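Local coordinates for protein GH62 arabinofuranosidase (Podospora anserina, PDB 4N4B) that hydrolyses terminal non-reducing alpha-L-arabinofuranosyl residues from alpha-L-arabinosides, probably stripping arabinose side chains from plant xylan, at residues G184-S189 and V204-D209; W163-V168 and L214-C219; W26-T31 and N270-D275. All coordinates share one frame; numbering follows the deposited sequence. Where two conformers were deposited one is given.

Interaction 1 (G184-S189 and V204-D209)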
loop_
_atom_site.group_PDB
_atom_site.type_symbol
_atom_site.label_atom_id
_atom_site.label_comp_id
_atom_site.label_asym_id
_atom_site.label_seq_id
_atom_site.Cartn_x
_atom_site.Cartn_y
_atom_site.Cartn_z
ATOM N N GLY A 184 -14.296 3.975 7.976
ATOM C CA GLY A 184 -14.828 4.794 6.926
ATOM C C GLY A 184 -14.260 6.173 6.773
ATOM O O GLY A 184 -14.641 6.920 5.956
ATOM N N GLN A 185 -13.206 6.475 7.564
ATOM C CA GLN A 185 -12.516 7.751 7.360
ATOM C C GLN A 185 -11.162 7.541 6.700
ATOM O O GLN A 185 -10.494 6.482 6.908
ATOM C CB GLN A 185 -12.219 8.466 8.645
ATOM C CG GLN A 185 -13.405 9.116 9.376
ATOM C CD GLN A 185 -14.512 8.184 9.748
ATOM O OE1 GLN A 185 -14.358 7.234 10.519
ATOM N NE2 GLN A 185 -15.631 8.477 9.165
ATOM N N LEU A 186 -10.790 8.452 5.871
ATOM C CA LEU A 186 -9.450 8.625 5.319
ATOM C C LEU A 186 -8.932 9.930 5.852
ATOM O O LEU A 186 -9.556 10.983 5.554
ATOM C CB LEU A 186 -9.463 8.627 3.810
ATOM C CG LEU A 186 -8.091 8.742 3.127
ATOM C CD1 LEU A 186 -7.130 7.600 3.295
ATOM C CD2 LEU A 186 -8.248 9.037 1.644
ATOM N N TYR A 187 -7.814 9.925 6.614
ATOM C CA TYR A 187 -7.226 11.110 7.254
ATOM C C TYR A 187 -6.042 11.609 6.464
ATOM O O TYR A 187 -5.392 10.861 5.877
ATOM C CB TYR A 187 -6.787 10.774 8.674
ATOM C CG TYR A 187 -7.897 10.305 9.555
ATOM C CD1 TYR A 187 -8.764 11.192 10.143
ATOM C CD2 TYR A 187 -8.080 8.990 9.795
ATOM C CE1 TYR A 187 -9.822 10.745 10.911
ATOM C CE2 TYR A 187 -9.138 8.544 10.560
ATOM C CZ TYR A 187 -9.980 9.434 11.147
ATOM O OH TYR A 187 -11.025 8.979 11.904
ATOM N N ARG A 188 -5.813 12.922 6.474
ATOM C CA ARG A 188 -4.640 13.531 5.858
ATOM C C ARG A 188 -3.997 14.620 6.773
ATOM O O ARG A 188 -4.673 15.501 7.178
ATOM C CB ARG A 188 -4.997 14.119 4.486
ATOM C CG ARG A 188 -3.806 14.633 3.716
ATOM C CD ARG A 188 -4.242 15.437 2.475
ATOM N NE ARG A 188 -5.047 16.607 2.836
ATOM C CZ ARG A 188 -4.588 17.714 3.391
ATOM N NH1 ARG A 188 -3.311 17.906 3.579
ATOM N NH2 ARG A 188 -5.449 18.642 3.719
ATOM N N SER A 189 -2.702 14.493 7.040
ATOM C CA SER A 189 -1.926 15.527 7.700
ATOM C C SER A 189 -0.892 16.043 6.720
ATOM O O SER A 189 -0.704 15.437 5.700
ATOM C CB SER A 189 -1.171 14.977 8.874
ATOM O OG SER A 189 -2.014 14.619 9.905
ATOM N N VAL A 204 -6.938 16.212 9.002
ATOM C CA VAL A 204 -8.301 16.474 8.595
ATOM C C VAL A 204 -8.869 15.205 8.050
ATOM O O VAL A 204 -8.120 14.238 7.702
ATOM C CB VAL A 204 -8.399 17.570 7.558
ATOM C CG1 VAL A 204 -7.887 18.917 8.158
ATOM C CG2 VAL A 204 -7.752 17.260 6.273
ATOM N N ILE A 205 -10.156 15.055 8.004
ATOM C CA ILE A 205 -10.827 14.004 7.243
ATOM C C ILE A 205 -10.824 14.349 5.811
ATOM O O ILE A 205 -11.493 15.285 5.327
ATOM C CB ILE A 205 -12.256 13.714 7.780
ATOM C CG1 ILE A 205 -12.152 13.272 9.210
ATOM C CG2 ILE A 205 -12.987 12.700 6.925
ATOM C CD1 ILE A 205 -13.491 13.216 9.963
ATOM N N ALA A 206 -10.017 13.641 4.999
ATOM C CA ALA A 206 -9.887 13.840 3.595
ATOM C C ALA A 206 -11.083 13.319 2.802
ATOM O O ALA A 206 -11.444 13.864 1.756
ATOM C CB ALA A 206 -8.580 13.174 3.133
ATOM N N MET A 207 -11.611 12.189 3.257
ATOM C CA MET A 207 -12.778 11.596 2.634
ATOM C C MET A 207 -13.403 10.695 3.683
ATOM O O MET A 207 -12.730 10.203 4.630
ATOM C CB MET A 207 -12.373 10.804 1.358
ATOM C CG MET A 207 -13.501 10.318 0.516
ATOM S SD MET A 207 -12.949 9.244 -0.792
ATOM C CE MET A 207 -12.468 10.524 -1.935
ATOM N N GLN A 208 -14.733 10.538 3.575
ATOM C CA GLN A 208 -15.488 9.758 4.508
ATOM C C GLN A 208 -16.622 9.039 3.822
ATOM O O GLN A 208 -17.193 9.549 2.901
ATOM C CB GLN A 208 -16.120 10.789 5.517
ATOM C CG GLN A 208 -16.988 10.274 6.600
ATOM C CD GLN A 208 -17.227 11.354 7.648
ATOM O OE1 GLN A 208 -17.562 12.494 7.290
ATOM N NE2 GLN A 208 -16.803 11.089 8.843
ATOM N N ASP A 209 -16.899 7.833 4.238
ATOM C CA ASP A 209 -17.959 6.960 3.644
ATOM C C ASP A 209 -18.303 5.999 4.683
ATOM O O ASP A 209 -17.742 5.923 5.773
ATOM C CB ASP A 209 -17.452 6.299 2.370
ATOM C CG ASP A 209 -18.459 6.081 1.309
ATOM O OD1 ASP A 209 -19.624 5.914 1.633
ATOM O OD2 ASP A 209 -18.046 6.062 0.128
#
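Leu186 and Met207 form a hydrogen-bonded antiparallel pair, with Leu186 N donating to Met207 O at 2.9 Å. The return is uneven: Leu186 O takes the N-H of Ala206 at 2.8 Å, while the bond from Met207 N to the same oxygen is weak. Ala206 and Met207 thus share one partner, and the register moves by one before Tyr187 pairs with Ile205. The small side chain of Ala206 suits the bulge, since its CB lies against both Leu186 O and Arg188 CB. Beyond it, Arg188 and Val204 exchange backbone bonds in both directions.

Tyr187 can be followed outward. Its CB lies 3.8 Å from Val204 O; with CG turned opposite the carbonyl carbon (chi1 -60°), the ring rises beside Ile205. Tyr187 CD1 lies near Val204 O and Tyr187 CE1 meets Ile205 CG1 at 3.8 Å, and the two side chains run alongside each other. At the tip, OH is bonded to Asp181. On the other face, the long Arg188 chain passes beside Val204, Arg188 NH2 reaching Val204 CG2 at 3.7 Å, while its charge is met by Glu190.

At the far end Asp209 N donates to Gly184 O at 3.0 Å. Glycine is needed there: at its phi of 97° a CB would press against the preceding carbonyl oxygen and collide with Asp209 O. Leu186 and Met207 both rest on Leu230 of the adjacent sheet. This is a classic beta bulge in the outer hairpin of one blade of a beta-propeller.

Interaction 2 (W163-V168 and L214-C219). With TRS (2-amino-2-hydroxymethyl-propane-1,3-diol), chain D.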
loop_
_atom_site.group_PDB
_atom_site.type_symbol
_atom_site.label_atom_id
_atom_site.label_comp_id
_atom_site.label_asym_id
_atom_site.label_seq_id
_atom_site.Cartn_x
_atom_site.Cartn_y
_atom_site.Cartn_z
ATOM N N TRP A 163 -6.159 2.002 13.612
ATOM C CA TRP A 163 -5.425 3.002 12.892
ATOM C C TRP A 163 -4.323 2.340 12.051
ATOM O O TRP A 163 -3.414 1.812 12.548
ATOM C CB TRP A 163 -4.854 4.002 13.900
ATOM C CG TRP A 163 -4.237 5.237 13.299
ATOM C CD1 TRP A 163 -4.473 5.784 12.094
ATOM C CD2 TRP A 163 -3.319 6.105 13.947
ATOM N NE1 TRP A 163 -3.744 6.936 11.943
ATOM C CE2 TRP A 163 -3.029 7.144 13.081
ATOM C CE3 TRP A 163 -2.727 6.103 15.211
ATOM C CZ2 TRP A 163 -2.182 8.171 13.421
ATOM C CZ3 TRP A 163 -1.859 7.115 15.516
ATOM C CH2 TRP A 163 -1.599 8.113 14.640
ATOM N N VAL A 164 -4.504 2.423 10.753
ATOM C CA VAL A 164 -3.790 1.567 9.815
ATOM C C VAL A 164 -3.450 2.290 8.523
ATOM O O VAL A 164 -3.985 3.276 8.192
ATOM C CB VAL A 164 -4.598 0.278 9.475
ATOM C CG1 VAL A 164 -4.887 -0.505 10.740
ATOM C CG2 VAL A 164 -5.885 0.605 8.719
ATOM N N ASP A 165 -2.500 1.699 7.826
ATOM C CA ASP A 165 -2.229 1.932 6.435
ATOM C C ASP A 165 -1.767 3.358 6.073
ATOM O O ASP A 165 -2.424 4.085 5.440
ATOM C CB ASP A 165 -3.396 1.407 5.589
ATOM C CG ASP A 165 -3.621 -0.106 5.779
ATOM O OD1 ASP A 165 -2.741 -0.718 6.317
ATOM O OD2 ASP A 165 -4.619 -0.597 5.366
ATOM N N MET A 166 -0.547 3.625 6.505
ATOM C CA MET A 166 0.103 4.915 6.439
ATOM C C MET A 166 0.745 5.158 5.076
ATOM O O MET A 166 1.399 4.347 4.562
ATOM C CB MET A 166 1.147 5.031 7.558
ATOM C CG MET A 166 0.691 4.502 8.892
ATOM S SD MET A 166 -0.736 5.455 9.526
ATOM C CE MET A 166 -1.133 4.491 11.034
ATOM N N TRP A 167 0.505 6.331 4.538
ATOM C CA TRP A 167 0.951 6.625 3.171
ATOM C C TRP A 167 1.427 8.064 3.059
ATOM O O TRP A 167 0.633 8.972 3.324
ATOM C CB TRP A 167 -0.205 6.384 2.153
ATOM C CG TRP A 167 0.200 6.634 0.788
ATOM C CD1 TRP A 167 0.252 7.853 0.089
ATOM C CD2 TRP A 167 0.591 5.637 -0.168
ATOM N NE1 TRP A 167 0.686 7.623 -1.187
ATOM C CE2 TRP A 167 0.900 6.278 -1.404
ATOM C CE3 TRP A 167 0.756 4.256 -0.109
ATOM C CZ2 TRP A 167 1.289 5.621 -2.518
ATOM C CZ3 TRP A 167 1.183 3.584 -1.252
ATOM C CH2 TRP A 167 1.467 4.248 -2.396
ATOM N N VAL A 168 2.657 8.291 2.629
ATOM C CA VAL A 168 3.182 9.661 2.360
ATOM C C VAL A 168 3.225 9.882 0.895
ATOM O O VAL A 168 3.602 9.051 0.064
ATOM C CB VAL A 168 4.584 9.774 2.940
ATOM C CG1 VAL A 168 5.293 11.080 2.509
ATOM C CG2 VAL A 168 4.593 9.669 4.488
ATOM N N LEU A 214 -14.932 2.571 2.235
ATOM C CA LEU A 214 -13.737 3.347 2.279
ATOM C C LEU A 214 -12.881 2.808 3.422
ATOM O O LEU A 214 -12.620 3.443 4.433
ATOM C CB LEU A 214 -14.057 4.832 2.470
ATOM C CG LEU A 214 -12.900 5.751 2.158
ATOM C CD1 LEU A 214 -12.776 5.932 0.669
ATOM C CD2 LEU A 214 -13.135 7.110 2.829
ATOM N N PHE A 215 -12.451 1.575 3.259
ATOM C CA PHE A 215 -12.035 0.809 4.401
ATOM C C PHE A 215 -10.560 1.028 4.844
ATOM O O PHE A 215 -10.284 1.436 5.952
ATOM C CB PHE A 215 -12.360 -0.714 4.214
ATOM C CG PHE A 215 -12.203 -1.562 5.424
ATOM C CD1 PHE A 215 -12.915 -1.269 6.558
ATOM C CD2 PHE A 215 -11.400 -2.646 5.451
ATOM C CE1 PHE A 215 -12.773 -2.025 7.706
ATOM C CE2 PHE A 215 -11.280 -3.442 6.557
ATOM C CZ PHE A 215 -11.968 -3.154 7.710
ATOM N N GLU A 216 -9.640 0.737 3.921
ATOM C CA GLU A 216 -8.192 0.784 4.262
ATOM C C GLU A 216 -7.444 0.743 2.983
ATOM O O GLU A 216 -7.891 0.892 1.891
ATOM C CB GLU A 216 -7.851 -0.293 5.280
ATOM C CG GLU A 216 -7.875 -1.673 4.746
ATOM C CD GLU A 216 -7.824 -2.769 5.790
ATOM O OE1 GLU A 216 -7.728 -2.523 6.995
ATOM O OE2 GLU A 216 -7.804 -3.962 5.392
ATOM N N ALA A 217 -6.103 0.641 3.183
ATOM C CA ALA A 217 -5.124 0.372 2.097
ATOM C C ALA A 217 -5.069 1.443 1.045
ATOM O O ALA A 217 -5.099 1.196 -0.161
ATOM C CB ALA A 217 -5.388 -0.991 1.536
ATOM N N ALA A 218 -5.097 2.714 1.460
ATOM C CA ALA A 218 -5.020 3.817 0.497
ATOM C C ALA A 218 -3.684 3.820 -0.238
ATOM O O ALA A 218 -2.624 3.495 0.338
ATOM C CB ALA A 218 -5.267 5.124 1.187
ATOM N N CYS A 219 -3.761 4.245 -1.495
ATOM C CA CYS A 219 -2.625 4.691 -2.295
ATOM C C CYS A 219 -2.911 6.068 -2.884
ATOM O O CYS A 219 -4.038 6.285 -3.329
ATOM C CB CYS A 219 -2.265 3.784 -3.468
ATOM S SG CYS A 219 -2.028 2.009 -3.112
HETATM C C TRS D . -3.889 -4.418 7.260
HETATM C C1 TRS D . -2.868 -5.329 7.919
HETATM C C2 TRS D . -3.495 -3.853 5.864
HETATM C C3 TRS D . -4.287 -3.251 8.213
HETATM N N TRS D . -5.201 -5.141 6.952
HETATM O O1 TRS D . -2.528 -6.505 7.024
HETATM O O2 TRS D . -4.588 -3.196 5.176
HETATM O O3 TRS D . -3.088 -2.508 8.375
HETATM O O HOH W 1 -4.966 3.966 4.136
HETATM O O HOH W 2 -1.839 3.060 2.910
#
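Asp165 and Ala217 meet through a single direct hydrogen bond, Ala217 N to Asp165 OD2 at 2.9 Å. The N-H reaches the oxygen on its anti side, 22° out of the carboxylate plane. Asp165 CG stands opposite its own carbonyl carbon (chi1 -60°), which sends the carboxylate across to strand 216-219 of the next blade, where OD2 also touches Glu216 CB. A bound Tris molecule, probably from the crystallisation liquor, takes up both carboxylate oxygens: its O2 donates to Asp165 OD2 at 2.6 Å and its O3 to Asp165 OD1 at 2.7 Å. Glu216 starts from the crowded position between N and carbonyl carbon (chi1 71°) and then extends, so that OE2 receives a weak bond from the Tris amine and a salt bridge from Arg241. Val164 CB and CG1 border Tris O3.

Two waters bridge the strands: one donates to Asp165 O and accepts Ala218 N; the other donates to Ala218 O and, weakly, to Asp165 O. Trp167 CG, anti to the backbone N, carries the six-membered ring flat under Cys219 CA, 3.8 Å from its centroid, with Cys219 SG oblique; NE1 is bonded to Val220 O. Replacing the indole with an alanine side chain is likely to leave Cys219 without the ring face beneath it and Val220 O without its NE1 donor. With Lys48, Asp49, Gln121 and His285 also gripping the Tris, the strands line a polar central pocket, consistent with the sugar-binding site of a GH62 propeller.

Interaction 3 (W26-T31 and N270-D275)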
loop_
_atom_site.group_PDB
_atom_site.type_symbol
_atom_site.label_atom_id
_atom_site.label_comp_id
_atom_site.label_asym_id
_atom_site.label_seq_id
_atom_site.Cartn_x
_atom_site.Cartn_y
_atom_site.Cartn_z
ATOM N N TRP A 26 -11.701 -0.080 -16.312
ATOM C CA TRP A 26 -10.420 -0.754 -16.149
ATOM C C TRP A 26 -10.584 -2.263 -16.376
ATOM O O TRP A 26 -11.563 -2.848 -15.959
ATOM C CB TRP A 26 -9.928 -0.557 -14.661
ATOM C CG TRP A 26 -9.502 0.879 -14.412
ATOM C CD1 TRP A 26 -10.331 1.950 -14.384
ATOM C CD2 TRP A 26 -8.170 1.367 -14.384
ATOM N NE1 TRP A 26 -9.584 3.087 -14.257
ATOM C CE2 TRP A 26 -8.273 2.789 -14.270
ATOM C CE3 TRP A 26 -6.917 0.776 -14.425
ATOM C CZ2 TRP A 26 -7.149 3.601 -14.214
ATOM C CZ3 TRP A 26 -5.813 1.572 -14.325
ATOM C CH2 TRP A 26 -5.938 3.007 -14.299
ATOM N N GLN A 27 -9.536 -2.832 -16.960
ATOM C CA GLN A 27 -9.440 -4.280 -17.200
ATOM C C GLN A 27 -8.049 -4.753 -16.903
ATOM O O GLN A 27 -7.068 -4.070 -17.224
ATOM C CB GLN A 27 -9.806 -4.642 -18.653
ATOM C CG GLN A 27 -11.162 -4.112 -19.159
ATOM C CD GLN A 27 -12.405 -4.654 -18.476
ATOM O OE1 GLN A 27 -13.478 -4.027 -18.409
ATOM N NE2 GLN A 27 -12.245 -5.791 -17.918
ATOM N N TRP A 28 -7.941 -5.956 -16.329
ATOM C CA TRP A 28 -6.690 -6.545 -15.843
ATOM C C TRP A 28 -6.490 -7.982 -16.203
ATOM O O TRP A 28 -7.465 -8.714 -16.319
ATOM C CB TRP A 28 -6.643 -6.413 -14.343
ATOM C CG TRP A 28 -6.816 -5.090 -13.741
ATOM C CD1 TRP A 28 -8.002 -4.576 -13.329
ATOM C CD2 TRP A 28 -5.806 -4.131 -13.398
ATOM N NE1 TRP A 28 -7.816 -3.303 -12.810
ATOM C CE2 TRP A 28 -6.464 -3.050 -12.773
ATOM C CE3 TRP A 28 -4.391 -4.117 -13.511
ATOM C CZ2 TRP A 28 -5.747 -1.941 -12.318
ATOM C CZ3 TRP A 28 -3.696 -3.042 -13.015
ATOM C CH2 TRP A 28 -4.411 -1.961 -12.464
ATOM N N THR A 29 -5.248 -8.375 -16.290
ATOM C CA THR A 29 -4.838 -9.784 -16.337
ATOM C C THR A 29 -4.035 -10.058 -15.068
ATOM O O THR A 29 -3.060 -9.302 -14.761
ATOM C CB THR A 29 -3.908 -9.985 -17.543
ATOM O OG1 THR A 29 -4.747 -10.012 -18.715
ATOM C CG2 THR A 29 -3.096 -11.299 -17.435
ATOM N N SER A 30 -4.328 -11.143 -14.355
ATOM C CA SER A 30 -3.599 -11.555 -13.135
ATOM C C SER A 30 -2.648 -12.752 -13.339
ATOM O O SER A 30 -3.000 -13.689 -14.088
ATOM C CB SER A 30 -4.599 -11.912 -12.038
ATOM O OG SER A 30 -3.929 -12.241 -10.854
ATOM N N THR A 31 -1.557 -12.707 -12.634
ATOM C CA THR A 31 -0.714 -13.906 -12.418
ATOM C C THR A 31 -1.399 -14.862 -11.430
ATOM O O THR A 31 -2.415 -14.526 -10.817
ATOM C CB THR A 31 0.661 -13.511 -11.828
ATOM O OG1 THR A 31 0.484 -13.018 -10.468
ATOM C CG2 THR A 31 1.371 -12.467 -12.670
ATOM N N ASN A 270 -14.756 -8.871 -11.007
ATOM C CA ASN A 270 -15.396 -8.708 -12.273
ATOM C C ASN A 270 -14.614 -8.027 -13.375
ATOM O O ASN A 270 -15.101 -7.942 -14.515
ATOM C CB ASN A 270 -16.805 -8.120 -12.144
ATOM C CG ASN A 270 -16.798 -6.746 -11.525
ATOM O OD1 ASN A 270 -16.026 -6.431 -10.625
ATOM N ND2 ASN A 270 -17.726 -5.912 -11.956
ATOM N N ASN A 271 -13.412 -7.536 -13.078
ATOM C CA ASN A 271 -12.573 -6.977 -14.147
ATOM C C ASN A 271 -11.149 -7.487 -14.153
ATOM O O ASN A 271 -10.287 -6.914 -14.770
ATOM C CB ASN A 271 -12.638 -5.434 -14.200
ATOM C CG ASN A 271 -11.869 -4.755 -13.046
ATOM O OD1 ASN A 271 -11.508 -5.431 -12.048
ATOM N ND2 ASN A 271 -11.641 -3.437 -13.164
ATOM N N VAL A 272 -10.936 -8.622 -13.523
ATOM C CA VAL A 272 -9.641 -9.299 -13.491
ATOM C C VAL A 272 -9.732 -10.690 -14.108
ATOM O O VAL A 272 -10.474 -11.497 -13.655
ATOM C CB VAL A 272 -9.089 -9.401 -12.034
ATOM C CG1 VAL A 272 -7.760 -10.186 -11.971
ATOM C CG2 VAL A 272 -8.884 -8.031 -11.428
ATOM N N GLN A 273 -8.967 -10.907 -15.168
ATOM C CA GLN A 273 -8.892 -12.173 -15.860
ATOM C C GLN A 273 -7.668 -12.924 -15.400
ATOM O O GLN A 273 -6.645 -12.395 -15.368
ATOM C CB GLN A 273 -8.787 -11.906 -17.356
ATOM C CG GLN A 273 -8.763 -13.163 -18.230
ATOM C CD GLN A 273 -8.747 -12.806 -19.701
ATOM O OE1 GLN A 273 -9.720 -12.971 -20.355
ATOM N NE2 GLN A 273 -7.684 -12.308 -20.176
ATOM N N PHE A 274 -7.847 -14.191 -15.078
ATOM C CA PHE A 274 -6.750 -15.011 -14.668
ATOM C C PHE A 274 -6.202 -15.819 -15.811
ATOM O O PHE A 274 -6.945 -16.330 -16.559
ATOM C CB PHE A 274 -7.187 -15.891 -13.483
ATOM C CG PHE A 274 -7.407 -15.102 -12.220
ATOM C CD1 PHE A 274 -8.550 -14.389 -12.042
ATOM C CD2 PHE A 274 -6.416 -15.016 -11.272
ATOM C CE1 PHE A 274 -8.722 -13.635 -10.920
ATOM C CE2 PHE A 274 -6.579 -14.273 -10.155
ATOM C CZ PHE A 274 -7.722 -13.575 -9.972
ATOM N N ASP A 275 -4.876 -15.817 -15.906
ATOM C CA ASP A 275 -4.132 -16.553 -16.935
ATOM C C ASP A 275 -4.194 -18.071 -16.704
ATOM O O ASP A 275 -4.353 -18.836 -17.619
ATOM C CB ASP A 275 -2.699 -15.998 -17.082
ATOM C CG ASP A 275 -2.565 -14.862 -18.185
ATOM O OD1 ASP A 275 -3.535 -14.539 -18.956
ATOM O OD2 ASP A 275 -1.440 -14.334 -18.263
HETATM O O HOH W 3 -3.162 -16.407 -13.847
#
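The Phe274 ring has Ser30 CB over one face, 3.9 Å from its centroid and offset toward the rim, a CH-pi contact that a small residue like serine can make closely. Ser30 OG lies near Phe274 CE2, and as OG stands opposite the backbone N (chi1 -177°) it also donates to Thr31 O at 2.7 Å, in the carbonyl plane, on a lone pair; Tyr309 OH is a further partner. The other aromatic contact is edge-on: the backbone O of Asn271 lies in the plane of the Trp28 indole, 3.6 Å from Trp28 CD1, while the side-chain amide of Asn271 is turned 76° from the ring. Trp28 NE1 is bonded to Trp266 O. Trp26, stacked on His332, contributes its carbonyl rather than its ring.

That carbonyl oxygen, Trp26 O, receives Asn271 ND2 at 2.9 Å from above its plane, not along a lone pair. The same ND2 serves Trp266 O, and OD1 accepts Arg268 N, so three bonds fix the amide, which explains why asparagine, with donor and acceptor on one flat group, fits this buried spot. The torsion of 73° that tucks its CG between N and carbonyl carbon turns the amide toward Trp26 O.

The backbones pair in parallel. Asn271 O takes Trp28 N, Gln273 N gives to Trp28 O at 2.9 Å, and Gln273 O takes Ser30 N at 2.8 Å, so Gln273 brackets Thr29. At the end the bond from Asp275 N to Ser30 O is weak, and a water donates to Ser30 O and weakly accepts Asp275 N. Val272 CG1 packs against Ser30 CB at 3.6 Å. Strand 28-30 lies between 272-274 and 326-332; such mixing of N- and C-terminal strands is consistent with the velcro closure of a beta-propeller, to which 272-274 adds an outer strand.

In the fold
From the N terminus, residues 26-31 come first but find their partner, 270-275, only after 238 intervening residues; interaction 3 therefore closes the widest loop, and the other two fall within it. Next come residues 163-168, which meet 214-219 after 45 residues in interaction 2. Inside that span, 184-189 turns back to 204-209 in interaction 1. All three nest, and none cross. Interaction 1 completes the outer edge of one blade, interaction 2 joins the innermost strands of that blade and the next, and interaction 3 adds 272-274 as edge strand beside the N-terminal strand 28-30, in the sheet that probably closes the ring. Interactions 1 and 2 touch, as where Leu186 CD1 meets Ala218 CB; interaction 3 stands apart.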